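Local coordinates for hypothetical protein BP2299 (Bordetella pertussis Tohama I, PDB 2FQP), which is of unknown function but adopts a cupin fold and binds a zinc ion inside its double-stranded beta-helix, at residues 22-36 with 75-89. Residues are numbered along the deposited sequence; the frame is centred on the assembly and turned at random.
With ZN (zinc ion), chain E.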
loop_
_atom_site.group_PDB
_atom_site.type_symbol
_atom_site.label_atom_id
_atom_site.label_comp_id
_atom_site.label_asym_id
_atom_site.label_seq_id
_atom_site.Cartn_x
_atom_site.Cartn_y
_atom_site.Cartn_z
ATOM N N GLU A 22 5.859 -1.322 -7.205
ATOM C CA GLU A 22 4.564 -1.354 -7.873
ATOM C C GLU A 22 4.672 -2.443 -8.925
ATOM O O GLU A 22 5.612 -2.428 -9.746
ATOM C CB GLU A 22 4.262 -0.032 -8.571
ATOM C CG GLU A 22 3.068 -0.060 -9.496
ATOM C CD GLU A 22 3.031 1.119 -10.410
ATOM O OE1 GLU A 22 3.952 1.208 -11.270
ATOM O OE2 GLU A 22 2.133 1.985 -10.225
ATOM N N TRP A 23 3.699 -3.333 -8.939
ATOM C CA TRP A 23 3.611 -4.408 -9.929
ATOM C C TRP A 23 2.403 -4.159 -10.812
ATOM O O TRP A 23 1.272 -4.071 -10.327
ATOM C CB TRP A 23 3.498 -5.782 -9.245
ATOM C CG TRP A 23 4.793 -6.278 -8.710
ATOM C CD1 TRP A 23 5.276 -6.120 -7.447
ATOM C CD2 TRP A 23 5.793 -6.995 -9.433
ATOM N NE1 TRP A 23 6.513 -6.691 -7.331
ATOM C CE2 TRP A 23 6.853 -7.254 -8.527
ATOM C CE3 TRP A 23 5.903 -7.436 -10.766
ATOM C CZ2 TRP A 23 8.034 -7.929 -8.914
ATOM C CZ3 TRP A 23 7.053 -8.133 -11.153
ATOM C CH2 TRP A 23 8.110 -8.377 -10.213
ATOM N N ARG A 24 2.639 -3.970 -12.112
ATOM C CA ARG A 24 1.549 -3.701 -13.049
ATOM C C ARG A 24 1.378 -4.862 -14.022
ATOM O O ARG A 24 2.280 -5.183 -14.805
ATOM C CB ARG A 24 1.746 -2.355 -13.803
ATOM C CG ARG A 24 1.686 -1.118 -12.926
ATOM C CD ARG A 24 2.039 0.186 -13.706
ATOM N NE ARG A 24 0.995 0.503 -14.665
ATOM C CZ ARG A 24 0.837 1.695 -15.253
ATOM N NH1 ARG A 24 1.651 2.715 -14.979
ATOM N NH2 ARG A 24 -0.165 1.882 -16.121
ATOM N N PHE A 25 0.203 -5.493 -13.981
ATOM C CA PHE A 25 -0.080 -6.663 -14.790
ATOM C C PHE A 25 -0.868 -6.308 -16.010
ATOM O O PHE A 25 -1.962 -5.829 -15.885
ATOM C CB PHE A 25 -0.918 -7.676 -13.985
ATOM C CG PHE A 25 -0.182 -8.338 -12.866
ATOM C CD1 PHE A 25 0.144 -7.628 -11.690
ATOM C CD2 PHE A 25 0.126 -9.691 -12.923
ATOM C CE1 PHE A 25 0.798 -8.225 -10.666
ATOM C CE2 PHE A 25 0.839 -10.301 -11.845
ATOM C CZ PHE A 25 1.174 -9.551 -10.745
ATOM N N PRO A 26 -0.327 -6.568 -17.216
ATOM C CA PRO A 26 -1.190 -6.479 -18.393
ATOM C C PRO A 26 -2.329 -7.457 -18.236
ATOM O O PRO A 26 -2.229 -8.416 -17.430
ATOM C CB PRO A 26 -0.288 -6.967 -19.541
ATOM C CG PRO A 26 1.057 -6.715 -19.106
ATOM C CD PRO A 26 1.038 -6.966 -17.580
ATOM N N PRO A 27 -3.423 -7.250 -18.978
ATOM C CA PRO A 27 -4.417 -8.321 -19.092
ATOM C C PRO A 27 -3.779 -9.696 -19.438
ATOM O O PRO A 27 -2.985 -9.810 -20.388
ATOM C CB PRO A 27 -5.274 -7.855 -20.271
ATOM C CG PRO A 27 -5.208 -6.379 -20.186
ATOM C CD PRO A 27 -3.792 -6.076 -19.807
ATOM N N GLY A 28 -4.089 -10.717 -18.653
ATOM C CA GLY A 28 -3.540 -12.038 -18.880
ATOM C C GLY A 28 -2.112 -12.206 -18.389
ATOM O O GLY A 28 -1.529 -13.262 -18.563
ATOM N N GLY A 29 -1.557 -11.182 -17.735
ATOM C CA GLY A 29 -0.132 -11.119 -17.484
ATOM C C GLY A 29 0.241 -11.931 -16.257
ATOM O O GLY A 29 -0.618 -12.271 -15.455
ATOM N N GLU A 30 1.529 -12.217 -16.117
ATOM C CA GLU A 30 2.044 -12.978 -14.951
ATOM C C GLU A 30 3.428 -12.531 -14.457
ATOM O O GLU A 30 4.208 -11.935 -15.182
ATOM C CB GLU A 30 2.108 -14.477 -15.280
ATOM C CG GLU A 30 3.192 -14.804 -16.300
ATOM C CD GLU A 30 3.234 -16.277 -16.712
ATOM O OE1 GLU A 30 2.433 -17.092 -16.177
ATOM O OE2 GLU A 30 4.053 -16.579 -17.601
ATOM N N THR A 31 3.753 -12.895 -13.220
ATOM C CA THR A 31 5.082 -12.629 -12.653
ATOM C C THR A 31 6.199 -13.524 -13.127
ATOM O O THR A 31 7.376 -13.096 -13.130
ATOM C CB THR A 31 5.086 -12.735 -11.110
ATOM O OG1 THR A 31 4.491 -13.977 -10.731
ATOM C CG2 THR A 31 4.315 -11.596 -10.509
ATOM N N GLY A 32 5.845 -14.766 -13.458
ATOM C CA GLY A 32 6.789 -15.887 -13.508
ATOM C C GLY A 32 6.970 -16.402 -12.098
ATOM O O GLY A 32 6.659 -15.701 -11.117
ATOM N N TRP A 33 7.435 -17.626 -11.976
ATOM C CA TRP A 33 7.683 -18.192 -10.666
ATOM C C TRP A 33 8.776 -17.395 -9.960
ATOM O O TRP A 33 9.755 -17.007 -10.561
ATOM C CB TRP A 33 8.126 -19.641 -10.790
ATOM C CG TRP A 33 7.952 -20.426 -9.526
ATOM C CD1 TRP A 33 8.860 -20.583 -8.516
ATOM C CD2 TRP A 33 6.793 -21.174 -9.148
ATOM N NE1 TRP A 33 8.332 -21.388 -7.520
ATOM C CE2 TRP A 33 7.074 -21.784 -7.903
ATOM C CE3 TRP A 33 5.568 -21.423 -9.757
ATOM C CZ2 TRP A 33 6.150 -22.579 -7.240
ATOM C CZ3 TRP A 33 4.640 -22.248 -9.080
ATOM C CH2 TRP A 33 4.946 -22.796 -7.850
ATOM N N HIS A 34 8.620 -17.235 -8.665
ATOM C CA HIS A 34 9.585 -16.562 -7.814
ATOM C C HIS A 34 9.421 -17.030 -6.358
ATOM O O HIS A 34 8.382 -17.594 -5.976
ATOM C CB HIS A 34 9.431 -15.037 -7.932
ATOM C CG HIS A 34 8.082 -14.524 -7.547
ATOM N ND1 HIS A 34 6.996 -14.644 -8.388
ATOM C CD2 HIS A 34 7.632 -13.895 -6.430
ATOM C CE1 HIS A 34 5.936 -14.089 -7.813
ATOM N NE2 HIS A 34 6.297 -13.614 -6.635
ATOM N N ARG A 35 10.442 -16.773 -5.550
ATOM C CA ARG A 35 10.414 -17.079 -4.131
ATOM C C ARG A 35 10.516 -15.753 -3.372
ATOM O O ARG A 35 11.415 -14.980 -3.652
ATOM C CB ARG A 35 11.598 -17.948 -3.723
ATOM C CG ARG A 35 11.629 -18.266 -2.227
ATOM C CD ARG A 35 12.797 -19.181 -1.830
ATOM N NE ARG A 35 12.568 -19.781 -0.516
ATOM C CZ ARG A 35 12.695 -19.150 0.649
ATOM N NH1 ARG A 35 13.055 -17.872 0.695
ATOM N NH2 ARG A 35 12.457 -19.812 1.788
ATOM N N HIS A 36 9.654 -15.533 -2.395
ATOM C CA HIS A 36 9.743 -14.328 -1.577
ATOM C C HIS A 36 10.773 -14.514 -0.504
ATOM O O HIS A 36 10.608 -15.375 0.348
ATOM C CB HIS A 36 8.410 -14.016 -0.954
ATOM C CG HIS A 36 7.487 -13.390 -1.921
ATOM N ND1 HIS A 36 7.481 -12.032 -2.155
ATOM C CD2 HIS A 36 6.619 -13.939 -2.804
ATOM C CE1 HIS A 36 6.621 -11.773 -3.126
ATOM N NE2 HIS A 36 6.082 -12.914 -3.530
ATOM N N VAL A 75 7.142 -17.790 0.575
ATOM C CA VAL A 75 6.137 -18.023 -0.456
ATOM C C VAL A 75 6.810 -18.284 -1.790
ATOM O O VAL A 75 7.705 -17.559 -2.189
ATOM C CB VAL A 75 5.166 -16.803 -0.558
ATOM C CG1 VAL A 75 4.283 -16.915 -1.762
ATOM C CG2 VAL A 75 4.350 -16.708 0.732
ATOM N N GLU A 76 6.389 -19.346 -2.451
ATOM C CA GLU A 76 6.848 -19.682 -3.819
ATOM C C GLU A 76 5.622 -19.778 -4.658
ATOM O O GLU A 76 4.714 -20.538 -4.342
ATOM C CB GLU A 76 7.604 -21.003 -3.868
ATOM C CG GLU A 76 8.910 -20.998 -3.103
ATOM C CD GLU A 76 9.977 -21.934 -3.714
ATOM O OE1 GLU A 76 9.825 -22.436 -4.874
ATOM O OE2 GLU A 76 10.980 -22.153 -3.008
ATOM N N HIS A 77 5.557 -18.975 -5.713
ATOM C CA HIS A 77 4.405 -18.987 -6.596
ATOM C C HIS A 77 4.608 -18.224 -7.902
ATOM O O HIS A 77 5.611 -17.557 -8.092
ATOM C CB HIS A 77 3.184 -18.393 -5.871
ATOM C CG HIS A 77 3.342 -16.960 -5.461
ATOM N ND1 HIS A 77 2.395 -16.324 -4.683
ATOM C CD2 HIS A 77 4.311 -16.047 -5.695
ATOM C CE1 HIS A 77 2.757 -15.072 -4.483
ATOM N NE2 HIS A 77 3.920 -14.873 -5.071
ATOM N N ASN A 78 3.617 -18.371 -8.781
ATOM C CA ASN A 78 3.448 -17.605 -9.973
ATOM C C ASN A 78 2.106 -16.890 -9.796
ATOM O O ASN A 78 1.142 -17.472 -9.336
ATOM C CB ASN A 78 3.440 -18.455 -11.239
ATOM C CG ASN A 78 3.203 -17.608 -12.512
ATOM O OD1 ASN A 78 3.736 -16.521 -12.620
ATOM N ND2 ASN A 78 2.363 -18.113 -13.443
ATOM N N VAL A 79 2.050 -15.615 -10.145
ATOM C CA VAL A 79 0.833 -14.870 -9.970
ATOM C C VAL A 79 0.378 -14.363 -11.321
ATOM O O VAL A 79 1.153 -13.773 -12.014
ATOM C CB VAL A 79 1.075 -13.624 -9.087
ATOM C CG1 VAL A 79 -0.180 -12.787 -8.951
ATOM C CG2 VAL A 79 1.535 -14.046 -7.715
ATOM N N ILE A 80 -0.890 -14.549 -11.616
ATOM C CA ILE A 80 -1.467 -14.273 -12.912
ATOM C C ILE A 80 -2.659 -13.341 -12.759
ATOM O O ILE A 80 -3.479 -13.492 -11.848
ATOM C CB ILE A 80 -1.941 -15.586 -13.612
ATOM C CG1 ILE A 80 -0.756 -16.475 -13.996
ATOM C CG2 ILE A 80 -2.754 -15.307 -14.881
ATOM C CD1 ILE A 80 -1.177 -17.916 -14.277
ATOM N N ASN A 81 -2.778 -12.385 -13.674
ATOM C CA ASN A 81 -3.946 -11.524 -13.797
ATOM C C ASN A 81 -4.891 -12.125 -14.860
ATOM O O ASN A 81 -4.623 -11.988 -16.054
ATOM C CB ASN A 81 -3.520 -10.136 -14.265
ATOM C CG ASN A 81 -4.680 -9.235 -14.535
ATOM O OD1 ASN A 81 -5.798 -9.455 -14.042
ATOM N ND2 ASN A 81 -4.431 -8.176 -15.318
ATOM N N PRO A 82 -5.984 -12.760 -14.430
ATOM C CA PRO A 82 -6.840 -13.458 -15.394
ATOM C C PRO A 82 -7.859 -12.540 -16.092
ATOM O O PRO A 82 -8.678 -13.017 -16.890
ATOM C CB PRO A 82 -7.571 -14.448 -14.511
ATOM C CG PRO A 82 -7.766 -13.707 -13.219
ATOM C CD PRO A 82 -6.493 -12.904 -13.038
ATOM N N SER A 83 -7.824 -11.251 -15.787
ATOM C CA SER A 83 -8.821 -10.313 -16.279
ATOM C C SER A 83 -8.400 -9.662 -17.597
ATOM O O SER A 83 -7.274 -9.788 -18.034
ATOM C CB SER A 83 -9.101 -9.236 -15.239
ATOM O OG SER A 83 -9.731 -9.796 -14.097
ATOM N N ASP A 84 -9.343 -8.920 -18.187
ATOM C CA ASP A 84 -9.169 -8.266 -19.469
ATOM C C ASP A 84 -8.610 -6.845 -19.342
ATOM O O ASP A 84 -8.516 -6.129 -20.345
ATOM C CB ASP A 84 -10.521 -8.181 -20.181
ATOM C CG ASP A 84 -11.027 -9.541 -20.648
ATOM O OD1 ASP A 84 -10.194 -10.400 -21.028
ATOM O OD2 ASP A 84 -12.266 -9.738 -20.648
ATOM N N THR A 85 -8.272 -6.442 -18.114
ATOM C CA THR A 85 -7.800 -5.135 -17.818
ATOM C C THR A 85 -6.605 -5.242 -16.883
ATOM O O THR A 85 -6.401 -6.271 -16.218
ATOM C CB THR A 85 -8.902 -4.305 -17.103
ATOM O OG1 THR A 85 -9.421 -5.053 -15.987
ATOM C CG2 THR A 85 -10.023 -3.987 -18.077
ATOM N N GLU A 86 -5.849 -4.154 -16.826
ATOM C CA GLU A 86 -4.603 -4.096 -16.063
ATOM C C GLU A 86 -4.928 -4.241 -14.607
ATOM O O GLU A 86 -5.938 -3.693 -14.155
ATOM C CB GLU A 86 -3.913 -2.757 -16.300
ATOM C CG GLU A 86 -2.573 -2.597 -15.605
ATOM C CD GLU A 86 -1.824 -1.365 -16.056
ATOM O OE1 GLU A 86 -2.489 -0.355 -16.331
ATOM O OE2 GLU A 86 -0.572 -1.414 -16.151
ATOM N N PHE A 87 -4.083 -4.975 -13.890
ATOM C CA PHE A 87 -4.193 -5.145 -12.442
ATOM C C PHE A 87 -2.941 -4.602 -11.790
ATOM O O PHE A 87 -1.831 -4.868 -12.249
ATOM C CB PHE A 87 -4.360 -6.623 -12.030
ATOM C CG PHE A 87 -4.768 -6.771 -10.617
ATOM C CD1 PHE A 87 -3.841 -6.651 -9.584
ATOM C CD2 PHE A 87 -6.125 -6.965 -10.293
ATOM C CE1 PHE A 87 -4.227 -6.703 -8.244
ATOM C CE2 PHE A 87 -6.519 -7.063 -8.975
ATOM C CZ PHE A 87 -5.567 -6.939 -7.934
ATOM N N VAL A 88 -3.110 -3.817 -10.724
ATOM C CA VAL A 88 -1.962 -3.176 -10.081
ATOM C C VAL A 88 -1.997 -3.412 -8.568
ATOM O O VAL A 88 -3.052 -3.373 -7.962
ATOM C CB VAL A 88 -1.955 -1.663 -10.387
ATOM C CG1 VAL A 88 -0.728 -0.980 -9.737
ATOM C CG2 VAL A 88 -2.006 -1.413 -11.895
ATOM N N PHE A 89 -0.838 -3.737 -7.996
ATOM C CA PHE A 89 -0.637 -3.722 -6.559
ATOM C C PHE A 89 0.734 -3.197 -6.185
ATOM O O PHE A 89 1.662 -3.189 -7.000
ATOM C CB PHE A 89 -0.947 -5.074 -5.850
ATOM C CG PHE A 89 -0.043 -6.242 -6.221
ATOM C CD1 PHE A 89 1.247 -6.388 -5.647
ATOM C CD2 PHE A 89 -0.525 -7.284 -7.014
ATOM C CE1 PHE A 89 2.040 -7.513 -5.968
ATOM C CE2 PHE A 89 0.248 -8.390 -7.302
ATOM C CZ PHE A 89 1.529 -8.505 -6.802
HETATM ZN ZN ZN E . 5.009 -12.870 -5.266
HETATM O O HOH W 1 1.138 -3.438 -17.432
HETATM O O HOH W 2 5.696 -10.694 -5.984
HETATM O O HOH W 3 3.896 -12.001 -7.038
HETATM O O HOH W 4 3.606 -11.581 -4.555
#
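His-34 and His-77 pair across two antiparallel strands, and in both CG sits between the backbone N and the carbonyl carbon (chi1 60° and 62°), which swings the two imidazoles onto one zinc ion. His-34 NE2 binds the zinc at 2.0 Å and His-77 NE2 at 2.3 Å; NE2 of His-36 is the third protein ligand, and three waters complete six-fold coordination. Behind the metal, His-34 ND1 donates in its ring plane to Gly-32 O at 2.9 Å, which fixes the ring's rotation. The His-77 ring is held between Val-79 CG2 over one face and Val-75 CG1 over the other. On the other side of these strands the Trp-33 indole lies flat over the backbone of Glu-76 and His-77, with His-77 CA 3.9 Å from the centroid of its six-membered ring; its NE1 donates almost straight to Glu-76 OE1 at 3.2 Å. Asn-78 ND2 meets Glu-30 OE1 from above the carboxylate plane and also bonds Glu-53. Asn-81 ND2 reaches Pro-26 O at 3.1 Å from the face opposite Gly-29 N, whose own bond to that oxygen closes the type II turn from Pro-26 to Gly-29. Strand 22-25, which leads into this turn, runs antiparallel to strand 87-89. Here Phe-25 CE1 packs 3.4 Å from Phe-89 CE2, Trp-23 CB rests over the Phe-89 ring, and Arg-24 forms a side-on salt bridge to Glu-86, NE to OE2 and NH2 to OE1. The two segments thus contribute to both sheets of the double-stranded beta-helix, with aromatic packing in the interior beside a histidine metal site inside the barrel, as in many cupins.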